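Local coordinates for Cap5O (Staphylococcus aureus, PDB 3OJO), which oxidises UDP-N-acetyl-mannosamine, with NAD as the cofactor, in the making of the Staphylococcus aureus capsular polysaccharide, at residues Cys103-Ser106 with Leu107-Ala111; Ser129-Ala132 with Pro133-Asp137; Ala271-Pro274 with Tyr275-Ala279; Ala211-Ser214 with Lys215-Asn219. All blocks are in the same frame, centred on the assembly; numbering follows the deposited sequence.

Interaction 1: Cys103-Ser106 with Leu107-Ala111; sequences CDIS and LVMRA
I105, just before helix 106-115, and S106, its first residue, offer their carbonyl oxygens to the amides four residues on. M109 N bonds to I105 O at 3.0 Å. R110 N bonds to S106 O at 2.9 Å.

The side-chain polar bonds cap the helix start. D104 lies two residues before S106, and its OD2 accepts twice from that serine. The hydroxyl S106 OG reaches D104 OD2 on its syn side at 2.7 Å. The backbone S106 N makes a weak bond to D104 OD2 at 3.3 Å. Two donors of one residue thus hold one carboxylate oxygen. A water adds a bridge: it donates to D104 O at 2.6 Å and accepts from V108 N.

The apolar part is small. I105 CD1 lies against both CG and CE of M109, 3.8 Å from M109 CE. The methionine can meet it because its chain bends at chi2 (-52°) and again at chi3.

R110 is folded back by a bend at chi3 (-93°). This brings R110 NH2 within 3.6 Å of S106 CB. L107 CD2 lies over one face of the R110 guanidinium, near its rim.

C103 is disulfide-bonded to C269. V108 and A111 pack on I89 of strand 86-89. L107 and A111 belong to the NAD pocket, while I105 and M109 face helix 135-145, where they touch T135.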
loop_
_atom_site.group_PDB
_atom_site.type_symbol
_atom_site.label_atom_id
_atom_site.label_comp_id
_atom_site.label_asym_id
_atom_site.label_seq_id
_atom_site.Cartn_x
_atom_site.Cartn_y
_atom_site.Cartn_z
ATOM N N CYS B 103 9.430 12.059 -13.589
ATOM C CA CYS B 103 9.106 12.144 -15.008
ATOM C C CYS B 103 9.905 13.281 -15.604
ATOM O O CYS B 103 10.002 14.359 -15.001
ATOM C CB CYS B 103 7.614 12.381 -15.219
ATOM S SG CYS B 103 6.510 11.129 -14.507
ATOM N N ASP B 104 10.457 13.056 -16.787
ATOM C CA ASP B 104 11.170 14.106 -17.489
ATOM C C ASP B 104 10.167 14.827 -18.411
ATOM O O ASP B 104 9.645 14.208 -19.341
ATOM C CB ASP B 104 12.367 13.518 -18.254
ATOM C CG ASP B 104 13.221 14.523 -18.994
ATOM O OD1 ASP B 104 13.926 14.111 -19.942
ATOM O OD2 ASP B 104 13.169 15.724 -18.641
ATOM N N ILE B 105 9.868 16.122 -18.122
ATOM C CA ILE B 105 8.923 16.942 -18.900
ATOM C C ILE B 105 9.553 17.667 -20.095
ATOM O O ILE B 105 8.873 18.460 -20.747
ATOM C CB ILE B 105 8.112 17.921 -18.028
ATOM C CG1 ILE B 105 9.014 18.983 -17.352
ATOM C CG2 ILE B 105 7.073 17.233 -17.127
ATOM C CD1 ILE B 105 8.382 20.325 -17.097
ATOM N N SER B 106 10.849 17.426 -20.356
ATOM C CA SER B 106 11.625 18.069 -21.429
ATOM C C SER B 106 11.062 17.908 -22.831
ATOM O O SER B 106 11.060 18.880 -23.574
ATOM C CB SER B 106 13.075 17.608 -21.390
ATOM O OG SER B 106 13.635 17.907 -20.124
ATOM N N LEU B 107 10.577 16.699 -23.200
ATOM C CA LEU B 107 10.022 16.481 -24.545
ATOM C C LEU B 107 8.668 17.157 -24.699
ATOM O O LEU B 107 8.329 17.612 -25.791
ATOM C CB LEU B 107 9.986 15.004 -24.969
ATOM C CG LEU B 107 11.239 14.139 -24.689
ATOM C CD1 LEU B 107 11.097 12.789 -25.319
ATOM C CD2 LEU B 107 12.481 14.746 -25.252
ATOM N N VAL B 108 7.924 17.265 -23.585
ATOM C CA VAL B 108 6.632 17.954 -23.497
ATOM C C VAL B 108 6.837 19.479 -23.676
ATOM O O VAL B 108 6.032 20.140 -24.311
ATOM C CB VAL B 108 5.926 17.634 -22.156
ATOM C CG1 VAL B 108 4.559 18.300 -22.085
ATOM C CG2 VAL B 108 5.805 16.139 -21.946
ATOM N N MET B 109 7.897 20.020 -23.092
ATOM C CA MET B 109 8.217 21.432 -23.186
ATOM C C MET B 109 8.782 21.773 -24.573
ATOM O O MET B 109 8.388 22.781 -25.160
ATOM C CB MET B 109 9.096 21.881 -22.016
ATOM C CG MET B 109 8.397 21.780 -20.652
ATOM S SD MET B 109 6.774 22.582 -20.576
ATOM C CE MET B 109 5.919 21.439 -19.747
ATOM N N ARG B 110 9.606 20.872 -25.144
ATOM C CA ARG B 110 10.118 21.009 -26.513
ATOM C C ARG B 110 8.935 20.986 -27.479
ATOM O O ARG B 110 8.867 21.839 -28.358
ATOM C CB ARG B 110 11.074 19.855 -26.841
ATOM C CG ARG B 110 12.500 20.279 -27.068
ATOM C CD ARG B 110 13.441 19.087 -27.117
ATOM N NE ARG B 110 14.019 18.788 -25.804
ATOM C CZ ARG B 110 14.696 17.680 -25.513
ATOM N NH1 ARG B 110 14.871 16.741 -26.433
ATOM N NH2 ARG B 110 15.189 17.498 -24.296
ATOM N N ALA B 111 7.983 20.030 -27.276
ATOM C CA ALA B 111 6.758 19.893 -28.053
ATOM C C ALA B 111 5.853 21.110 -27.877
ATOM O O ALA B 111 5.165 21.490 -28.827
ATOM C CB ALA B 111 6.013 18.632 -27.656
HETATM O O HOH W 1 8.923 14.771 -21.737
#

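Interaction 2: Ser129-Ala132 with Pro133-Asp137; sequences STIA and PKTMD. With NAD (nicotinamide-adenine-dinucleotide), chain J.
T135 OG1 stands anti to the carbonyl carbon and beside its own backbone N (chi1 -66°), so hydroxyl and amide face the same acceptor, A132 O. I131 CG1 takes the position between its backbone N and carbonyl carbon (chi1 62°). From there the extended chain carries CD1 to M136.

The hydroxyl bond is the short one: T135 OG1 donates to A132 O at 2.7 Å, tilted 29° from the carbonyl plane. T135 N reaches A132 O only weakly, at 3.3 Å. The weak bond closes a type II beta turn from A132 to T135. K134 has a positive phi, as the third residue of such a turn does, and it is the N-cap of the helix.

The apolar contacts spread from I131. Its CD1 is 3.7 Å from M136 SD, and the two side chains cross at about a right angle. I131 CB lies 3.9 Å from T135 CB. A132 CB also packs on the proline ring, 3.6 Å from P133 CD.

At the other end the segment touches the cofactor. T130 N donates to O2D, a ribose hydroxyl oxygen of NAD, at 2.9 Å. T130 OG1 lies 3.0 Å from C6N of the nicotinamide ring. T93, D41, V164 and I22 also hydrogen-bond NAD.

The loop that ends in this turn joins strand 124-127 to helix 135-145 of the Rossmann-type domain. M136 packs on L157 and H159 of strand 156-159. P133 lies on M213 and L216 of helix 208-238, and also on I241 of the second subunit.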
loop_
_atom_site.group_PDB
_atom_site.type_symbol
_atom_site.label_atom_id
_atom_site.label_comp_id
_atom_site.label_asym_id
_atom_site.label_seq_id
_atom_site.Cartn_x
_atom_site.Cartn_y
_atom_site.Cartn_z
ATOM N N SER B 129 0.449 13.149 -22.274
ATOM C CA SER B 129 1.672 12.586 -21.709
ATOM C C SER B 129 1.647 12.648 -20.182
ATOM O O SER B 129 0.989 13.519 -19.602
ATOM C CB SER B 129 2.875 13.395 -22.204
ATOM O OG SER B 129 2.909 13.454 -23.618
ATOM N N THR B 130 2.402 11.765 -19.535
ATOM C CA THR B 130 2.485 11.753 -18.079
ATOM C C THR B 130 3.242 12.963 -17.619
ATOM O O THR B 130 4.351 13.206 -18.100
ATOM C CB THR B 130 3.077 10.438 -17.580
ATOM O OG1 THR B 130 2.186 9.403 -18.004
ATOM C CG2 THR B 130 3.232 10.410 -16.058
ATOM N N ILE B 131 2.639 13.760 -16.731
ATOM C CA ILE B 131 3.301 14.961 -16.236
ATOM C C ILE B 131 3.313 15.039 -14.727
ATOM O O ILE B 131 2.353 14.601 -14.081
ATOM C CB ILE B 131 2.791 16.250 -16.921
ATOM C CG1 ILE B 131 1.298 16.477 -16.663
ATOM C CG2 ILE B 131 3.171 16.284 -18.418
ATOM C CD1 ILE B 131 0.729 17.654 -17.328
ATOM N N ALA B 132 4.394 15.621 -14.168
ATOM C CA ALA B 132 4.546 15.814 -12.724
ATOM C C ALA B 132 3.495 16.799 -12.244
ATOM O O ALA B 132 3.092 17.667 -13.020
ATOM C CB ALA B 132 5.942 16.321 -12.398
ATOM N N PRO B 133 2.999 16.690 -10.991
ATOM C CA PRO B 133 1.977 17.646 -10.535
ATOM C C PRO B 133 2.490 19.075 -10.583
ATOM O O PRO B 133 3.677 19.326 -10.346
ATOM C CB PRO B 133 1.648 17.172 -9.120
ATOM C CG PRO B 133 2.092 15.759 -9.086
ATOM C CD PRO B 133 3.339 15.738 -9.914
ATOM N N LYS B 134 1.598 19.984 -10.989
ATOM C CA LYS B 134 1.835 21.421 -11.153
ATOM C C LYS B 134 2.535 21.846 -12.450
ATOM O O LYS B 134 2.905 23.006 -12.581
ATOM C CB LYS B 134 2.362 22.096 -9.866
ATOM C CG LYS B 134 1.333 22.001 -8.737
ATOM C CD LYS B 134 1.423 23.132 -7.808
ATOM C CE LYS B 134 0.777 24.436 -8.192
ATOM N NZ LYS B 134 0.726 25.271 -6.963
ATOM N N THR B 135 2.643 20.925 -13.438
ATOM C CA THR B 135 3.229 21.182 -14.762
ATOM C C THR B 135 2.328 22.127 -15.557
ATOM O O THR B 135 2.815 23.077 -16.173
ATOM C CB THR B 135 3.454 19.864 -15.518
ATOM O OG1 THR B 135 4.449 19.113 -14.831
ATOM C CG2 THR B 135 3.868 20.061 -16.982
ATOM N N MET B 136 1.022 21.859 -15.551
ATOM C CA MET B 136 0.063 22.677 -16.282
ATOM C C MET B 136 0.036 24.110 -15.755
ATOM O O MET B 136 0.194 25.048 -16.528
ATOM C CB MET B 136 -1.334 22.040 -16.252
ATOM C CG MET B 136 -1.434 20.736 -17.012
ATOM S SD MET B 136 -0.803 20.771 -18.704
ATOM C CE MET B 136 -2.036 21.740 -19.511
ATOM N N ASP B 137 -0.056 24.253 -14.432
ATOM C CA ASP B 137 -0.115 25.514 -13.710
ATOM C C ASP B 137 1.208 26.285 -13.627
ATOM O O ASP B 137 1.201 27.502 -13.822
ATOM C CB ASP B 137 -0.704 25.290 -12.299
ATOM C CG ASP B 137 -2.184 24.932 -12.310
ATOM O OD1 ASP B 137 -2.513 23.716 -12.172
ATOM O OD2 ASP B 137 -3.014 25.854 -12.481
HETATM P PA NAD J . 6.334 6.454 -27.843
HETATM O O1A NAD J . 7.799 6.467 -27.654
HETATM O O2A NAD J . 5.865 5.172 -28.411
HETATM O O5B NAD J . 5.933 7.664 -28.823
HETATM C C5B NAD J . 6.485 8.946 -28.685
HETATM C C4B NAD J . 6.622 9.531 -30.071
HETATM O O4B NAD J . 6.714 10.936 -29.977
HETATM C C3B NAD J . 7.861 9.022 -30.819
HETATM O O3B NAD J . 7.492 8.655 -32.144
HETATM C C2B NAD J . 8.740 10.265 -30.892
HETATM O O2B NAD J . 9.569 10.307 -32.035
HETATM C C1B NAD J . 7.718 11.389 -30.876
HETATM N N9A NAD J . 8.314 12.641 -30.389
HETATM C C8A NAD J . 9.224 12.766 -29.361
HETATM N N7A NAD J . 9.447 14.079 -29.135
HETATM C C5A NAD J . 8.695 14.787 -30.013
HETATM C C6A NAD J . 8.561 16.160 -30.229
HETATM N N6A NAD J . 9.266 17.000 -29.463
HETATM N N1A NAD J . 7.696 16.613 -31.221
HETATM C C2A NAD J . 6.964 15.715 -31.981
HETATM N N3A NAD J . 7.104 14.358 -31.765
HETATM C C4A NAD J . 7.955 13.901 -30.798
HETATM O O3 NAD J . 5.630 6.805 -26.427
HETATM P PN NAD J . 4.112 6.426 -26.067
HETATM O O1N NAD J . 4.100 5.016 -25.603
HETATM O O2N NAD J . 3.215 6.864 -27.165
HETATM O O5D NAD J . 3.832 7.309 -24.779
HETATM C C5D NAD J . 4.216 8.657 -24.711
HETATM C C4D NAD J . 4.025 9.120 -23.270
HETATM O O4D NAD J . 2.664 8.991 -22.890
HETATM C C3D NAD J . 4.752 8.261 -22.236
HETATM O O3D NAD J . 6.153 8.443 -22.138
HETATM C C2D NAD J . 4.017 8.688 -20.990
HETATM O O2D NAD J . 4.329 10.031 -20.723
HETATM C C1D NAD J . 2.586 8.706 -21.500
HETATM N N1N NAD J . 1.997 7.381 -21.195
HETATM C C2N NAD J . 1.979 6.356 -22.114
HETATM C C3N NAD J . 1.439 5.110 -21.757
HETATM C C7N NAD J . 1.007 4.138 -22.820
HETATM O O7N NAD J . -0.255 3.518 -22.670
HETATM N N7N NAD J . 1.821 3.865 -23.848
HETATM C C4N NAD J . 0.955 4.909 -20.457
HETATM C C5N NAD J . 1.011 5.938 -19.518
HETATM C C6N NAD J . 1.553 7.165 -19.907
#

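Interaction 3: Ala271-Pro274 with Tyr275-Ala279; sequences AVDP and YFIIA
D273 meets F276 and I277 through its carboxylate, and the path starts at CB. From CB the chain turns CG into the space between the backbone N and the carbonyl carbon (chi1 77°). D273 CG then lies at the edge of the F276 ring, in its plane.

At the tip the two oxygens part. OD2 takes the polar partner: F276 N bonds to D273 OD2 at 2.7 Å, but weakly, since the N-H angle is only 116°. The same D273 OD2 sits 3.3 Å from F276 CD2, near the ring plane. OD1 meets carbon: D273 OD1 is 3.3 Å from I277 CG1 and 3.4 Å from F276 CB. Carboxylate and ring planes are 62° apart.

Farther along, I277 CD1 reaches back to V272 CG1 at 3.7 Å. The I278 side chain lies over P274 O, with its CB at 3.4 Å.

D273 and F276 pack on L239, and I277 on I235, of the second subunit. D273 thus makes a short but poorly angled capping bond. A negative charge on this acid, at the start of a weakly bonded helix with a pi-type turn, would probably interact favourably with the helix dipole.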
loop_
_atom_site.group_PDB
_atom_site.type_symbol
_atom_site.label_atom_id
_atom_site.label_comp_id
_atom_site.label_asym_id
_atom_site.label_seq_id
_atom_site.Cartn_x
_atom_site.Cartn_y
_atom_site.Cartn_z
ATOM N N ALA B 271 4.817 10.145 -8.382
ATOM C CA ALA B 271 4.233 11.381 -7.827
ATOM C C ALA B 271 5.288 12.325 -7.184
ATOM O O ALA B 271 5.090 12.869 -6.086
ATOM C CB ALA B 271 3.123 11.039 -6.829
ATOM N N VAL B 272 6.404 12.531 -7.893
ATOM C CA VAL B 272 7.476 13.402 -7.432
ATOM C C VAL B 272 7.893 14.373 -8.510
ATOM O O VAL B 272 8.288 13.957 -9.602
ATOM C CB VAL B 272 8.676 12.652 -6.798
ATOM C CG1 VAL B 272 8.387 12.272 -5.346
ATOM C CG2 VAL B 272 9.075 11.427 -7.623
ATOM N N ASP B 273 7.751 15.671 -8.226
ATOM C CA ASP B 273 8.204 16.694 -9.154
ATOM C C ASP B 273 9.714 16.892 -8.878
ATOM O O ASP B 273 10.124 16.909 -7.706
ATOM C CB ASP B 273 7.376 17.987 -9.048
ATOM C CG ASP B 273 7.693 18.862 -7.859
ATOM O OD1 ASP B 273 7.050 18.683 -6.805
ATOM O OD2 ASP B 273 8.580 19.731 -7.986
ATOM N N PRO B 274 10.561 16.939 -9.941
ATOM C CA PRO B 274 12.019 17.061 -9.720
ATOM C C PRO B 274 12.461 18.167 -8.754
ATOM O O PRO B 274 13.390 17.960 -7.969
ATOM C CB PRO B 274 12.572 17.259 -11.134
ATOM C CG PRO B 274 11.562 16.601 -12.027
ATOM C CD PRO B 274 10.237 16.889 -11.384
ATOM N N TYR B 275 11.755 19.308 -8.770
ATOM C CA TYR B 275 12.073 20.442 -7.923
ATOM C C TYR B 275 11.541 20.408 -6.477
ATOM O O TYR B 275 12.266 19.962 -5.596
ATOM C CB TYR B 275 11.823 21.785 -8.650
ATOM C CG TYR B 275 12.252 22.992 -7.849
ATOM C CD1 TYR B 275 13.600 23.260 -7.619
ATOM C CD2 TYR B 275 11.312 23.849 -7.288
ATOM C CE1 TYR B 275 13.999 24.343 -6.836
ATOM C CE2 TYR B 275 11.698 24.929 -6.499
ATOM C CZ TYR B 275 13.043 25.198 -6.308
ATOM O OH TYR B 275 13.423 26.275 -5.545
ATOM N N PHE B 276 10.314 20.916 -6.235
ATOM C CA PHE B 276 9.672 21.065 -4.924
ATOM C C PHE B 276 9.884 19.943 -3.903
ATOM O O PHE B 276 10.362 20.218 -2.799
ATOM C CB PHE B 276 8.169 21.360 -5.064
ATOM C CG PHE B 276 7.798 22.651 -5.753
ATOM C CD1 PHE B 276 7.666 23.830 -5.032
ATOM C CD2 PHE B 276 7.505 22.672 -7.113
ATOM C CE1 PHE B 276 7.300 25.019 -5.666
ATOM C CE2 PHE B 276 7.131 23.860 -7.745
ATOM C CZ PHE B 276 7.034 25.025 -7.016
ATOM N N ILE B 277 9.527 18.692 -4.261
ATOM C CA ILE B 277 9.596 17.542 -3.345
ATOM C C ILE B 277 10.819 16.602 -3.454
ATOM O O ILE B 277 10.746 15.434 -3.041
ATOM C CB ILE B 277 8.229 16.809 -3.202
ATOM C CG1 ILE B 277 7.695 16.364 -4.586
ATOM C CG2 ILE B 277 7.223 17.691 -2.427
ATOM C CD1 ILE B 277 6.604 15.404 -4.569
ATOM N N ILE B 278 11.944 17.126 -3.986
ATOM C CA ILE B 278 13.237 16.431 -4.108
ATOM C C ILE B 278 14.335 17.452 -3.780
ATOM O O ILE B 278 15.156 17.205 -2.894
ATOM C CB ILE B 278 13.493 15.709 -5.476
ATOM C CG1 ILE B 278 12.399 14.672 -5.813
ATOM C CG2 ILE B 278 14.894 15.049 -5.491
ATOM C CD1 ILE B 278 12.425 14.153 -7.219
ATOM N N ALA B 279 14.339 18.595 -4.500
ATOM C CA ALA B 279 15.296 19.682 -4.319
ATOM C C ALA B 279 14.958 20.587 -3.122
ATOM O O ALA B 279 15.881 21.129 -2.512
ATOM C CB ALA B 279 15.398 20.510 -5.591
#

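Interaction 4: Ala211-Ser214 with Lys215-Asn219; sequences AEMS and KLMEN. With PDC (pyridine-2,6-dicarboxylic acid), chain L.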
loop_
_atom_site.group_PDB
_atom_site.type_symbol
_atom_site.label_atom_id
_atom_site.label_comp_id
_atom_site.label_asym_id
_atom_site.label_seq_id
_atom_site.Cartn_x
_atom_site.Cartn_y
_atom_site.Cartn_z
ATOM N N ALA B 211 -5.755 15.947 -11.652
ATOM C CA ALA B 211 -5.560 14.974 -12.720
ATOM C C ALA B 211 -4.099 14.468 -12.726
ATOM O O ALA B 211 -3.852 13.268 -12.930
ATOM C CB ALA B 211 -5.892 15.616 -14.077
ATOM N N GLU B 212 -3.142 15.402 -12.565
ATOM C CA GLU B 212 -1.722 15.077 -12.528
ATOM C C GLU B 212 -1.409 14.179 -11.302
ATOM O O GLU B 212 -0.896 13.088 -11.476
ATOM C CB GLU B 212 -0.861 16.352 -12.507
ATOM C CG GLU B 212 -1.021 17.257 -13.716
ATOM C CD GLU B 212 -0.458 18.661 -13.575
ATOM O OE1 GLU B 212 -0.507 19.230 -12.461
ATOM O OE2 GLU B 212 -0.001 19.214 -14.599
ATOM N N MET B 213 -1.729 14.654 -10.093
ATOM C CA MET B 213 -1.486 14.024 -8.806
ATOM C C MET B 213 -2.083 12.622 -8.690
ATOM O O MET B 213 -1.414 11.701 -8.207
ATOM C CB MET B 213 -1.974 14.943 -7.667
ATOM C CG MET B 213 -1.341 14.651 -6.295
ATOM S SD MET B 213 0.420 14.183 -6.336
ATOM C CE MET B 213 1.230 15.654 -5.652
ATOM N N SER B 214 -3.318 12.472 -9.158
ATOM C CA SER B 214 -4.085 11.240 -9.152
ATOM C C SER B 214 -3.390 10.117 -9.921
ATOM O O SER B 214 -3.346 8.973 -9.456
ATOM C CB SER B 214 -5.489 11.505 -9.710
ATOM O OG SER B 214 -6.062 10.365 -10.342
ATOM N N LYS B 215 -2.908 10.423 -11.111
ATOM C CA LYS B 215 -2.303 9.407 -11.963
ATOM C C LYS B 215 -0.966 8.924 -11.450
ATOM O O LYS B 215 -0.613 7.756 -11.587
ATOM C CB LYS B 215 -2.262 9.880 -13.429
ATOM C CG LYS B 215 -3.606 9.671 -14.105
ATOM C CD LYS B 215 -3.976 8.182 -14.285
ATOM C CE LYS B 215 -5.467 7.965 -14.383
ATOM N NZ LYS B 215 -5.864 7.490 -15.737
ATOM N N LEU B 216 -0.276 9.820 -10.793
ATOM C CA LEU B 216 1.003 9.565 -10.198
ATOM C C LEU B 216 0.881 8.842 -8.864
ATOM O O LEU B 216 1.762 8.031 -8.551
ATOM C CB LEU B 216 1.827 10.858 -10.145
ATOM C CG LEU B 216 2.240 11.433 -11.538
ATOM C CD1 LEU B 216 3.353 12.455 -11.409
ATOM C CD2 LEU B 216 2.698 10.326 -12.506
ATOM N N MET B 217 -0.210 9.123 -8.093
ATOM C CA MET B 217 -0.561 8.438 -6.848
ATOM C C MET B 217 -0.885 6.958 -7.111
ATOM O O MET B 217 -0.626 6.116 -6.258
ATOM C CB MET B 217 -1.753 9.095 -6.187
ATOM C CG MET B 217 -1.351 10.094 -5.171
ATOM S SD MET B 217 -2.735 10.888 -4.278
ATOM C CE MET B 217 -3.829 9.539 -4.036
ATOM N N GLU B 218 -1.477 6.654 -8.283
ATOM C CA GLU B 218 -1.795 5.302 -8.749
ATOM C C GLU B 218 -0.482 4.534 -8.901
ATOM O O GLU B 218 -0.339 3.431 -8.370
ATOM C CB GLU B 218 -2.522 5.356 -10.111
ATOM C CG GLU B 218 -4.002 5.721 -10.032
ATOM C CD GLU B 218 -4.731 5.853 -11.363
ATOM O OE1 GLU B 218 -5.855 6.406 -11.380
ATOM O OE2 GLU B 218 -4.186 5.395 -12.392
ATOM N N ASN B 219 0.503 5.164 -9.568
ATOM C CA ASN B 219 1.820 4.613 -9.810
ATOM C C ASN B 219 2.602 4.373 -8.523
ATOM O O ASN B 219 3.332 3.382 -8.421
ATOM C CB ASN B 219 2.591 5.531 -10.748
ATOM C CG ASN B 219 2.119 5.504 -12.180
ATOM O OD1 ASN B 219 1.146 4.838 -12.521
ATOM N ND2 ASN B 219 2.793 6.253 -13.056
HETATM N N1 PDC L . -1.609 0.344 -13.116
HETATM C C2 PDC L . -1.798 -0.376 -12.005
HETATM C C3 PDC L . -1.712 0.296 -10.788
HETATM C C4 PDC L . -1.370 1.673 -10.841
HETATM C C5 PDC L . -1.192 2.342 -12.065
HETATM C C6 PDC L . -1.344 1.610 -13.207
HETATM C C7 PDC L . -2.120 -1.826 -12.202
HETATM O O1 PDC L . -2.340 -2.556 -11.254
HETATM O O2 PDC L . -2.171 -2.296 -13.489
HETATM C C8 PDC L . -1.230 2.113 -14.588
HETATM O O3 PDC L . -1.013 3.299 -14.842
HETATM O O4 PDC L . -1.401 1.218 -15.585
#
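E212 O is shared by two amides of the next turn, K215 N and L216 N. Both bonds are weak and both are 3.4 Å long, so the grip is double but loose. L216 CG also sits 3.5 Å from E212 O. The E212 carboxylate itself is hydrogen-bonded to the backbone amides of K134 and M136.

One residue on, the helix tightens. M217 N donates to M213 O at 2.8 Å. M217 CB and CG lie against the same oxygen. The two methionine side chains only graze each other there, with M213 CG and M217 SD 4.5 Å apart.

The next bond is longer: E218 N reaches S214 O at 3.2 Å. E218 CG stands anti to the carbonyl carbon (chi1 -78°) and lies 3.4 Å from S214 O. Beyond CG the chain runs out extended, and its carboxylate makes a salt bridge through OE2 to R163.

The last turn meets the ligand pyridine-2,6-dicarboxylic acid. E218 O is 3.2 Å from its C4, and N219 OD1 is 3.5 Å from its C5. N219 ND2 is hydrogen-bonded to C269 O. Hydrogen bonds to the ligand come from R163 and from R255 of the second subunit, while E218 and N219 touch its ring.

M213, S214 and M217 pack on V246, M249 and L232 of the second subunit, respectively. These residues lie within the long helix 208-238, whose bonding is loose at K215 and L216. Here it is both a part of the subunit interface and a wall of a ligand pocket.

How the interactions relate
Interactions 2 and 3 each touch the other three, and they meet each other where A132 CB lies 4.0 Å from D273 CA. The link from interaction 2 to interaction 4 is polar: the E212 carboxylate spans the helix start, with E212 OE1 2.7 Å from K134 N and E212 OE2 3.0 Å from M136 N, both probable hydrogen bonds. Interaction 1 meets interaction 2 by packing, M109 CE on T135 CG2 at 3.7 Å and C103 SG on T130 CG2 at 3.7 Å. Interaction 3 packs on interaction 4 through A271 CA and L216 CB, 3.4 Å apart. Interactions 1 and 2 belong to the NAD-binding domain, 3 and 4 to the central domain. NAD lies beside the first pair, pyridine-2,6-dicarboxylic acid beside interaction 4.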